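Local coordinates for SusD family protein (Bacteroides uniformis, PDB 7KV1) that probably binds beta-glucan at the cell surface of a gut Bacteroides, as a SusD-like glycan-binding protein built on tetratricopeptide-type helices, at residues G335-L341 / Q372-L378; T343-F347 / R459-V463; S317-F321 / C358-A362. All coordinates share one frame; numbering follows the deposited sequence.

Contact 1: G335-L341 / Q372-L378; sequences GFMPMRL and QDTHIWL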
loop_
_atom_site.group_PDB
_atom_site.type_symbol
_atom_site.label_atom_id
_atom_site.label_comp_id
_atom_site.label_asym_id
_atom_site.label_seq_id
_atom_site.Cartn_x
_atom_site.Cartn_y
_atom_site.Cartn_z
ATOM N N GLY A 335 0.075 -15.298 -14.159
ATOM C CA GLY A 335 0.356 -16.291 -13.109
ATOM C C GLY A 335 1.315 -15.772 -12.045
ATOM O O GLY A 335 1.907 -16.602 -11.369
ATOM N N PHE A 336 1.432 -14.462 -11.861
ATOM C CA PHE A 336 2.123 -13.897 -10.673
ATOM C C PHE A 336 1.200 -13.916 -9.449
ATOM O O PHE A 336 -0.026 -13.990 -9.613
ATOM C CB PHE A 336 2.616 -12.487 -10.924
ATOM C CG PHE A 336 3.711 -12.449 -11.943
ATOM C CD1 PHE A 336 4.996 -12.819 -11.591
ATOM C CD2 PHE A 336 3.446 -12.051 -13.244
ATOM C CE1 PHE A 336 6.013 -12.767 -12.528
ATOM C CE2 PHE A 336 4.465 -12.043 -14.189
ATOM C CZ PHE A 336 5.736 -12.404 -13.828
ATOM N N MET A 337 1.803 -13.889 -8.252
ATOM C CA MET A 337 1.093 -13.862 -6.949
ATOM C C MET A 337 0.121 -15.028 -6.818
ATOM O O MET A 337 -1.023 -14.820 -6.402
ATOM C CB MET A 337 0.332 -12.550 -6.771
ATOM C CG MET A 337 1.245 -11.343 -6.817
ATOM S SD MET A 337 1.837 -10.896 -5.164
ATOM C CE MET A 337 0.374 -10.064 -4.553
ATOM N N PRO A 338 0.535 -16.295 -7.079
ATOM C CA PRO A 338 -0.213 -17.426 -6.564
ATOM C C PRO A 338 -0.367 -17.206 -5.056
ATOM O O PRO A 338 0.640 -16.878 -4.368
ATOM C CB PRO A 338 0.638 -18.672 -6.800
ATOM C CG PRO A 338 1.762 -18.240 -7.684
ATOM C CD PRO A 338 1.735 -16.726 -7.802
ATOM N N MET A 339 -1.587 -17.380 -4.573
ATOM C CA MET A 339 -1.861 -17.323 -3.124
ATOM C C MET A 339 -1.391 -18.620 -2.446
ATOM O O MET A 339 -1.789 -19.743 -2.890
ATOM C CB MET A 339 -3.338 -17.098 -2.812
ATOM C CG MET A 339 -3.515 -16.783 -1.331
ATOM S SD MET A 339 -5.170 -16.344 -0.962
ATOM C CE MET A 339 -5.183 -14.754 -1.778
ATOM N N ARG A 340 -0.672 -18.492 -1.331
ATOM C CA ARG A 340 -0.193 -19.683 -0.573
ATOM C C ARG A 340 -1.390 -20.406 0.030
ATOM O O ARG A 340 -2.360 -19.731 0.447
ATOM C CB ARG A 340 0.823 -19.338 0.514
ATOM C CG ARG A 340 2.074 -18.728 -0.079
ATOM C CD ARG A 340 2.963 -17.948 0.881
ATOM N NE ARG A 340 3.673 -18.787 1.806
ATOM C CZ ARG A 340 4.910 -18.538 2.260
ATOM N NH1 ARG A 340 5.627 -17.517 1.804
ATOM N NH2 ARG A 340 5.454 -19.386 3.101
ATOM N N LEU A 341 -1.298 -21.732 0.093
ATOM C CA LEU A 341 -2.338 -22.580 0.731
ATOM C C LEU A 341 -2.490 -22.174 2.199
ATOM O O LEU A 341 -3.612 -22.163 2.725
ATOM C CB LEU A 341 -1.941 -24.061 0.604
ATOM C CG LEU A 341 -2.928 -25.072 1.211
ATOM C CD1 LEU A 341 -4.346 -24.878 0.672
ATOM C CD2 LEU A 341 -2.454 -26.505 0.954
ATOM N N GLN A 372 5.163 -22.194 -9.150
ATOM C CA GLN A 372 4.626 -22.065 -7.760
ATOM C C GLN A 372 3.088 -22.037 -7.774
ATOM O O GLN A 372 2.491 -21.534 -6.802
ATOM C CB GLN A 372 5.219 -20.831 -7.055
ATOM C CG GLN A 372 6.737 -20.791 -7.059
ATOM C CD GLN A 372 7.259 -19.481 -6.530
ATOM O OE1 GLN A 372 7.013 -18.413 -7.099
ATOM N NE2 GLN A 372 8.011 -19.570 -5.442
ATOM N N ASP A 373 2.452 -22.572 -8.823
ATOM C CA ASP A 373 0.980 -22.667 -8.915
ATOM C C ASP A 373 0.401 -23.359 -7.653
ATOM O O ASP A 373 0.995 -24.353 -7.179
ATOM C CB ASP A 373 0.540 -23.460 -10.145
ATOM C CG ASP A 373 -0.968 -23.520 -10.266
ATOM O OD1 ASP A 373 -1.595 -22.479 -10.592
ATOM O OD2 ASP A 373 -1.508 -24.580 -9.941
ATOM N N THR A 374 -0.735 -22.878 -7.157
ATOM C CA THR A 374 -1.467 -23.456 -5.993
ATOM C C THR A 374 -2.925 -23.701 -6.366
ATOM O O THR A 374 -3.637 -24.282 -5.525
ATOM C CB THR A 374 -1.415 -22.536 -4.762
ATOM O OG1 THR A 374 -2.057 -21.299 -5.073
ATOM C CG2 THR A 374 0.003 -22.265 -4.297
ATOM N N HIS A 375 -3.357 -23.224 -7.542
ATOM C CA HIS A 375 -4.790 -23.167 -7.952
ATOM C C HIS A 375 -5.547 -22.212 -7.023
ATOM O O HIS A 375 -6.800 -22.282 -7.007
ATOM C CB HIS A 375 -5.436 -24.571 -7.974
ATOM C CG HIS A 375 -5.444 -25.181 -9.336
ATOM N ND1 HIS A 375 -4.297 -25.244 -10.112
ATOM C CD2 HIS A 375 -6.445 -25.704 -10.093
ATOM C CE1 HIS A 375 -4.590 -25.786 -11.286
ATOM N NE2 HIS A 375 -5.891 -26.083 -11.302
ATOM N N ILE A 376 -4.828 -21.340 -6.294
ATOM C CA ILE A 376 -5.470 -20.247 -5.501
ATOM C C ILE A 376 -4.867 -18.929 -5.956
ATOM O O ILE A 376 -3.638 -18.882 -6.116
ATOM C CB ILE A 376 -5.320 -20.411 -3.981
ATOM C CG1 ILE A 376 -5.589 -21.841 -3.517
ATOM C CG2 ILE A 376 -6.197 -19.403 -3.253
ATOM C CD1 ILE A 376 -5.265 -22.058 -2.076
ATOM N N TRP A 377 -5.726 -17.925 -6.097
ATOM C CA TRP A 377 -5.386 -16.582 -6.583
ATOM C C TRP A 377 -6.090 -15.553 -5.715
ATOM O O TRP A 377 -7.006 -15.940 -4.952
ATOM C CB TRP A 377 -5.779 -16.454 -8.051
ATOM C CG TRP A 377 -5.190 -17.520 -8.924
ATOM C CD1 TRP A 377 -5.762 -18.703 -9.302
ATOM C CD2 TRP A 377 -3.857 -17.535 -9.465
ATOM N NE1 TRP A 377 -4.874 -19.444 -10.047
ATOM C CE2 TRP A 377 -3.712 -18.736 -10.192
ATOM C CE3 TRP A 377 -2.775 -16.653 -9.405
ATOM C CZ2 TRP A 377 -2.522 -19.065 -10.850
ATOM C CZ3 TRP A 377 -1.611 -16.975 -10.071
ATOM C CH2 TRP A 377 -1.484 -18.164 -10.779
ATOM N N LEU A 378 -5.708 -14.287 -5.861
ATOM C CA LEU A 378 -6.343 -13.171 -5.110
ATOM C C LEU A 378 -7.681 -12.826 -5.786
ATOM O O LEU A 378 -7.684 -12.366 -6.941
ATOM C CB LEU A 378 -5.385 -11.975 -5.069
ATOM C CG LEU A 378 -5.887 -10.723 -4.363
ATOM C CD1 LEU A 378 -6.110 -10.972 -2.885
ATOM C CD2 LEU A 378 -4.905 -9.569 -4.565
HETATM O O HOH W 1 -3.316 -13.646 -7.385
#
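Met339 is gripped through both ends of its backbone by residues 372-378. Its N donates to Ile376 O at 3.0 Å, with an N-H...O angle of 150°, and its O accepts from Thr374 OG1 at 2.7 Å. The same threonine oxygen takes the backbone N of Ile376, closing an ST turn, so one hydroxyl ties the turn to the facing chain. A water adds a further link, donating to Met337 O and accepting from Leu378 N.

The apolar contacts flank these bonds. Met339 CB lies 3.7 Å from Ile376 CG2; with CG anti to the backbone N (chi1 -169°) and a bend at chi3, the chain then brings CE to Leu378 CD1 at 4.0 Å. The Pro338 ring sets its CD 4.1 Å from Trp377 CZ3, and its CB meets a polar atom instead, the carbonyl oxygen of Gln372.

Trp377 brings the end of its six-membered ring against the 335-338 backbone: Phe336 O meets CZ3 at the ring edge, 3.4 Å away, while Gly335 CA comes to 3.5 Å from CH2. Its NE1 bonds to Tyr367 OH, fixing the indole from the far end.

Strand 376-378 pairs antiparallel with strand 358-360, whose Cys358 touches both Met339 and Ile376. Helix 71-76 packs on Met337 and Leu378, and helix 341-345 starts where the 335-341 loop ends.

Contact 2: T343-F347 / R459-V463; sequences TYQMF and RLEFV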
loop_
_atom_site.group_PDB
_atom_site.type_symbol
_atom_site.label_atom_id
_atom_site.label_comp_id
_atom_site.label_asym_id
_atom_site.label_seq_id
_atom_site.Cartn_x
_atom_site.Cartn_y
_atom_site.Cartn_z
ATOM N N THR A 343 -2.229 -19.291 3.421
ATOM C CA THR A 343 -3.067 -18.064 3.472
ATOM C C THR A 343 -4.561 -18.422 3.399
ATOM O O THR A 343 -5.399 -17.759 4.082
ATOM C CB THR A 343 -2.655 -17.085 2.372
ATOM O OG1 THR A 343 -1.235 -17.005 2.437
ATOM C CG2 THR A 343 -3.289 -15.724 2.519
ATOM N N TYR A 344 -4.926 -19.366 2.537
ATOM C CA TYR A 344 -6.322 -19.853 2.492
ATOM C C TYR A 344 -6.638 -20.480 3.854
ATOM O O TYR A 344 -7.686 -20.166 4.462
ATOM C CB TYR A 344 -6.520 -20.795 1.305
ATOM C CG TYR A 344 -7.877 -21.438 1.281
ATOM C CD1 TYR A 344 -8.975 -20.791 0.736
ATOM C CD2 TYR A 344 -8.067 -22.684 1.857
ATOM C CE1 TYR A 344 -10.235 -21.375 0.746
ATOM C CE2 TYR A 344 -9.314 -23.290 1.865
ATOM C CZ TYR A 344 -10.398 -22.627 1.315
ATOM O OH TYR A 344 -11.626 -23.205 1.378
ATOM N N GLN A 345 -5.766 -21.346 4.352
ATOM C CA GLN A 345 -6.068 -22.176 5.567
ATOM C C GLN A 345 -6.089 -21.354 6.868
ATOM O O GLN A 345 -6.677 -21.835 7.847
ATOM C CB GLN A 345 -5.061 -23.323 5.693
ATOM C CG GLN A 345 -5.163 -24.308 4.549
ATOM C CD GLN A 345 -4.106 -25.384 4.619
ATOM O OE1 GLN A 345 -3.004 -25.190 5.128
ATOM N NE2 GLN A 345 -4.444 -26.532 4.073
ATOM N N MET A 346 -5.580 -20.121 6.909
ATOM C CA MET A 346 -5.563 -19.343 8.186
ATOM C C MET A 346 -6.975 -18.837 8.501
ATOM O O MET A 346 -7.229 -18.486 9.649
ATOM C CB MET A 346 -4.579 -18.168 8.127
ATOM C CG MET A 346 -5.067 -16.989 7.288
ATOM S SD MET A 346 -3.689 -15.822 7.022
ATOM C CE MET A 346 -4.512 -14.587 6.021
ATOM N N PHE A 347 -7.885 -18.776 7.522
ATOM C CA PHE A 347 -9.253 -18.281 7.769
ATOM C C PHE A 347 -10.101 -19.394 8.388
ATOM O O PHE A 347 -10.030 -20.565 7.916
ATOM C CB PHE A 347 -9.878 -17.748 6.477
ATOM C CG PHE A 347 -9.250 -16.498 5.899
ATOM C CD1 PHE A 347 -9.659 -15.242 6.305
ATOM C CD2 PHE A 347 -8.381 -16.582 4.828
ATOM C CE1 PHE A 347 -9.139 -14.103 5.724
ATOM C CE2 PHE A 347 -7.842 -15.440 4.259
ATOM C CZ PHE A 347 -8.201 -14.203 4.724
ATOM N N ARG A 459 -3.652 -9.151 9.442
ATOM C CA ARG A 459 -3.254 -10.167 8.449
ATOM C C ARG A 459 -4.519 -10.700 7.750
ATOM O O ARG A 459 -4.529 -10.841 6.520
ATOM C CB ARG A 459 -2.506 -11.323 9.116
ATOM C CG ARG A 459 -2.035 -12.350 8.098
ATOM C CD ARG A 459 -1.357 -13.624 8.551
ATOM N NE ARG A 459 -0.809 -14.169 7.295
ATOM C CZ ARG A 459 -0.263 -15.365 7.142
ATOM N NH1 ARG A 459 -0.190 -16.203 8.162
ATOM N NH2 ARG A 459 0.159 -15.738 5.941
ATOM N N LEU A 460 -5.565 -10.977 8.518
ATOM C CA LEU A 460 -6.819 -11.523 7.954
ATOM C C LEU A 460 -7.502 -10.473 7.060
ATOM O O LEU A 460 -8.135 -10.845 6.021
ATOM C CB LEU A 460 -7.736 -11.993 9.084
ATOM C CG LEU A 460 -7.202 -13.117 9.972
ATOM C CD1 LEU A 460 -8.141 -13.336 11.162
ATOM C CD2 LEU A 460 -7.072 -14.415 9.194
ATOM N N GLU A 461 -7.408 -9.204 7.423
ATOM C CA GLU A 461 -8.237 -8.135 6.832
ATOM C C GLU A 461 -7.648 -7.675 5.494
ATOM O O GLU A 461 -8.442 -7.277 4.637
ATOM C CB GLU A 461 -8.376 -6.988 7.827
ATOM C CG GLU A 461 -9.260 -5.823 7.390
ATOM C CD GLU A 461 -10.736 -6.139 7.263
ATOM O OE1 GLU A 461 -11.157 -7.117 7.882
ATOM O OE2 GLU A 461 -11.461 -5.384 6.536
ATOM N N PHE A 462 -6.327 -7.728 5.323
ATOM C CA PHE A 462 -5.626 -6.955 4.269
ATOM C C PHE A 462 -4.851 -7.847 3.293
ATOM O O PHE A 462 -3.941 -7.350 2.611
ATOM C CB PHE A 462 -4.748 -5.895 4.928
ATOM C CG PHE A 462 -5.533 -4.865 5.693
ATOM C CD1 PHE A 462 -6.487 -4.075 5.067
ATOM C CD2 PHE A 462 -5.307 -4.674 7.040
ATOM C CE1 PHE A 462 -7.241 -3.173 5.791
ATOM C CE2 PHE A 462 -6.025 -3.729 7.760
ATOM C CZ PHE A 462 -6.998 -2.988 7.130
ATOM N N VAL A 463 -5.201 -9.121 3.178
ATOM C CA VAL A 463 -4.504 -10.022 2.216
ATOM C C VAL A 463 -4.579 -9.385 0.824
ATOM O O VAL A 463 -5.667 -9.076 0.379
ATOM C CB VAL A 463 -5.037 -11.465 2.227
ATOM C CG1 VAL A 463 -4.392 -12.300 1.133
ATOM C CG2 VAL A 463 -4.860 -12.112 3.582
#
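Met346 and Phe347, following Gln345 on the short helix that starts at Leu341, face the last turn of helix 451-461 and the residues after it, and the CA atoms come no nearer than 7.2 Å, between Phe347 CA and Leu460 CA. This is side-chain packing between a short helix and a longer one within the SusD-family region of a largely helical protein; side chains span the gap, some of them reaching the facing backbone.

Met346 carries most of it. Its chain runs extended beyond CG (chi2 -169°, chi3 179°) between Arg459, Leu460 and Val463. CG touches Leu460 CD2 at 3.8 Å as the two side chains slide past each other in opposite directions. SD sits over one face of the Arg459 guanidinium, offset toward the rim, 3.3 Å from NE. Arg459 is itself extended from CG to NE, which carries its aliphatic part across the thioether: CD is 3.6 Å from Met346 SD. Beyond the sulfur, the polar end of the arginine reaches toward the loop before helix 93-99, where NH2 makes a weak hydrogen bond to Asn81 OD1 and a long, weak ion pair with Asp80.

Phe347 fills the other flank. The ring turns its edge to the carbonyl of Leu460, CE1 3.4 Å from O, and CD1 packs on Leu460 CD2. Thr343 spends its hydroxyl on Asn81 O and turns its methyl to the valine, the two side chains meeting tip to tip, CG2 to Val463 CG1 at 3.9 Å. Helix 353-357 adds Arg354 against Phe347 and Thr357 against Val463. Packing is tightest where Met346 CE presses on Val463 CG2, at 3.5 Å, closer than carbons usually come.

Contact 3: S317-F321 / C358-A362; sequences SPNSF and CWVIA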
loop_
_atom_site.group_PDB
_atom_site.type_symbol
_atom_site.label_atom_id
_atom_site.label_comp_id
_atom_site.label_asym_id
_atom_site.label_seq_id
_atom_site.Cartn_x
_atom_site.Cartn_y
_atom_site.Cartn_z
ATOM N N SER A 317 -3.487 -13.439 -12.339
ATOM C CA SER A 317 -4.501 -14.427 -12.781
ATOM C C SER A 317 -3.810 -15.617 -13.458
ATOM O O SER A 317 -2.688 -15.540 -13.951
ATOM C CB SER A 317 -5.530 -13.760 -13.677
ATOM O OG SER A 317 -4.914 -13.043 -14.738
ATOM N N PRO A 318 -4.482 -16.779 -13.502
ATOM C CA PRO A 318 -3.919 -17.948 -14.162
ATOM C C PRO A 318 -3.797 -17.775 -15.684
ATOM O O PRO A 318 -4.594 -17.095 -16.289
ATOM C CB PRO A 318 -4.893 -19.069 -13.767
ATOM C CG PRO A 318 -6.196 -18.340 -13.484
ATOM C CD PRO A 318 -5.804 -17.014 -12.896
ATOM N N ASN A 319 -2.798 -18.450 -16.222
ATOM C CA ASN A 319 -2.408 -18.464 -17.644
ATOM C C ASN A 319 -3.234 -19.482 -18.441
ATOM O O ASN A 319 -3.466 -20.586 -17.929
ATOM C CB ASN A 319 -0.930 -18.824 -17.770
ATOM C CG ASN A 319 -0.427 -18.643 -19.186
ATOM O OD1 ASN A 319 -0.312 -19.612 -19.923
ATOM N ND2 ASN A 319 -0.146 -17.409 -19.555
ATOM N N SER A 320 -3.611 -19.131 -19.673
ATOM C CA SER A 320 -4.350 -20.005 -20.635
ATOM C C SER A 320 -5.578 -20.563 -19.925
ATOM O O SER A 320 -5.807 -21.792 -19.970
ATOM C CB SER A 320 -3.465 -21.121 -21.184
ATOM O OG SER A 320 -2.203 -20.616 -21.638
ATOM N N PHE A 321 -6.281 -19.710 -19.194
ATOM C CA PHE A 321 -7.448 -20.114 -18.382
ATOM C C PHE A 321 -8.559 -20.561 -19.331
ATOM O O PHE A 321 -8.910 -19.803 -20.220
ATOM C CB PHE A 321 -7.896 -18.928 -17.528
ATOM C CG PHE A 321 -9.009 -19.212 -16.542
ATOM C CD1 PHE A 321 -8.860 -20.162 -15.547
ATOM C CD2 PHE A 321 -10.193 -18.496 -16.589
ATOM C CE1 PHE A 321 -9.873 -20.393 -14.627
ATOM C CE2 PHE A 321 -11.224 -18.751 -15.692
ATOM C CZ PHE A 321 -11.052 -19.688 -14.698
ATOM N N CYS A 358 -9.834 -15.225 -1.502
ATOM C CA CYS A 358 -9.215 -16.416 -2.109
ATOM C C CYS A 358 -10.087 -16.877 -3.267
ATOM O O CYS A 358 -11.217 -17.322 -3.018
ATOM C CB CYS A 358 -9.044 -17.529 -1.081
ATOM S SG CYS A 358 -8.182 -17.016 0.427
ATOM N N TRP A 359 -9.589 -16.755 -4.491
ATOM C CA TRP A 359 -10.225 -17.356 -5.691
ATOM C C TRP A 359 -9.662 -18.758 -5.866
ATOM O O TRP A 359 -8.480 -18.875 -6.219
ATOM C CB TRP A 359 -9.979 -16.471 -6.900
ATOM C CG TRP A 359 -10.434 -17.054 -8.196
ATOM C CD1 TRP A 359 -11.375 -18.030 -8.401
ATOM C CD2 TRP A 359 -9.976 -16.640 -9.492
ATOM N NE1 TRP A 359 -11.540 -18.241 -9.743
ATOM C CE2 TRP A 359 -10.699 -17.394 -10.435
ATOM C CE3 TRP A 359 -9.034 -15.704 -9.932
ATOM C CZ2 TRP A 359 -10.450 -17.273 -11.797
ATOM C CZ3 TRP A 359 -8.820 -15.552 -11.284
ATOM C CH2 TRP A 359 -9.534 -16.322 -12.200
ATOM N N VAL A 360 -10.440 -19.778 -5.504
ATOM C CA VAL A 360 -9.982 -21.189 -5.510
ATOM C C VAL A 360 -10.465 -21.784 -6.830
ATOM O O VAL A 360 -11.685 -21.751 -7.083
ATOM C CB VAL A 360 -10.521 -22.000 -4.322
ATOM C CG1 VAL A 360 -10.133 -23.471 -4.442
ATOM C CG2 VAL A 360 -10.057 -21.441 -2.985
ATOM N N ILE A 361 -9.550 -22.305 -7.629
ATOM C CA ILE A 361 -9.902 -23.001 -8.900
ATOM C C ILE A 361 -9.887 -24.511 -8.629
ATOM O O ILE A 361 -8.898 -24.999 -8.111
ATOM C CB ILE A 361 -8.952 -22.521 -10.004
ATOM C CG1 ILE A 361 -9.111 -20.999 -10.156
ATOM C CG2 ILE A 361 -9.207 -23.294 -11.294
ATOM C CD1 ILE A 361 -8.311 -20.366 -11.237
ATOM N N ALA A 362 -11.003 -25.203 -8.886
ATOM C CA ALA A 362 -11.154 -26.674 -8.729
ATOM C C ALA A 362 -9.980 -27.382 -9.430
ATOM O O ALA A 362 -9.592 -26.912 -10.528
ATOM C CB ALA A 362 -12.490 -27.096 -9.296
#
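Trp359 reaches across to Pro318 and Phe321, and these three residues with Ile361 make up the tight part of the contact. The indole turns its edge to the face of Phe321 in a T-shaped stack, ring centroids 5.6 Å apart and planes at 79°. Pro318 fills the angle beside them: CD lies 3.7 Å from Trp359 CZ3 and CG 3.7 Å from Ile361 CD1. That methyl also meets Phe321 CE1, while sitting over one face of the indole two residues earlier in the same segment. With CG anti to the backbone N (chi1 173°), Trp359 extends straight from the strand toward the loop. An alanine in place of Pro318 would lose CG and CD, and is likely to leave a gap beside Trp359 CZ3 and Ile361 CD1, with the indole less firmly held.

The other side is looser. Val360 and Ala362 are exposed and take no part, and at the bend of the loop Ser320 is exposed too, its OG donating to Asn319 OD1.

Arg382 makes a cation-pi contact with Trp359, and Trp327 meets the ring of Phe321. The arrangement is a small aromatic-proline cluster that packs an irregular loop onto one face of the two-stranded antiparallel sheet, strands 358-360 and 376-378.

How the contacts relate
Contacts 1 and 3 share the two-stranded sheet: strand 376-378 belongs to one, strand 358-360 to the other, and Trp377 O probably bonds to Trp359 N between them. Their loops are also joined, with Gly335 N close to Ser317 O. Contact 1 is buried and relies on a backbone bond, a threonine hydroxyl bond and a water as well as apolar packing; contact 3, also buried but farthest from the chain centre, is purely apolar and aromatic between its segments. Contact 2 is nearest that centre yet only partly buried, and joins two helix regions by apolar packing, with a thioether over a guanidinium. Met339 CE against Val463 CG1 and Tyr344 against Cys358 connect it to the others.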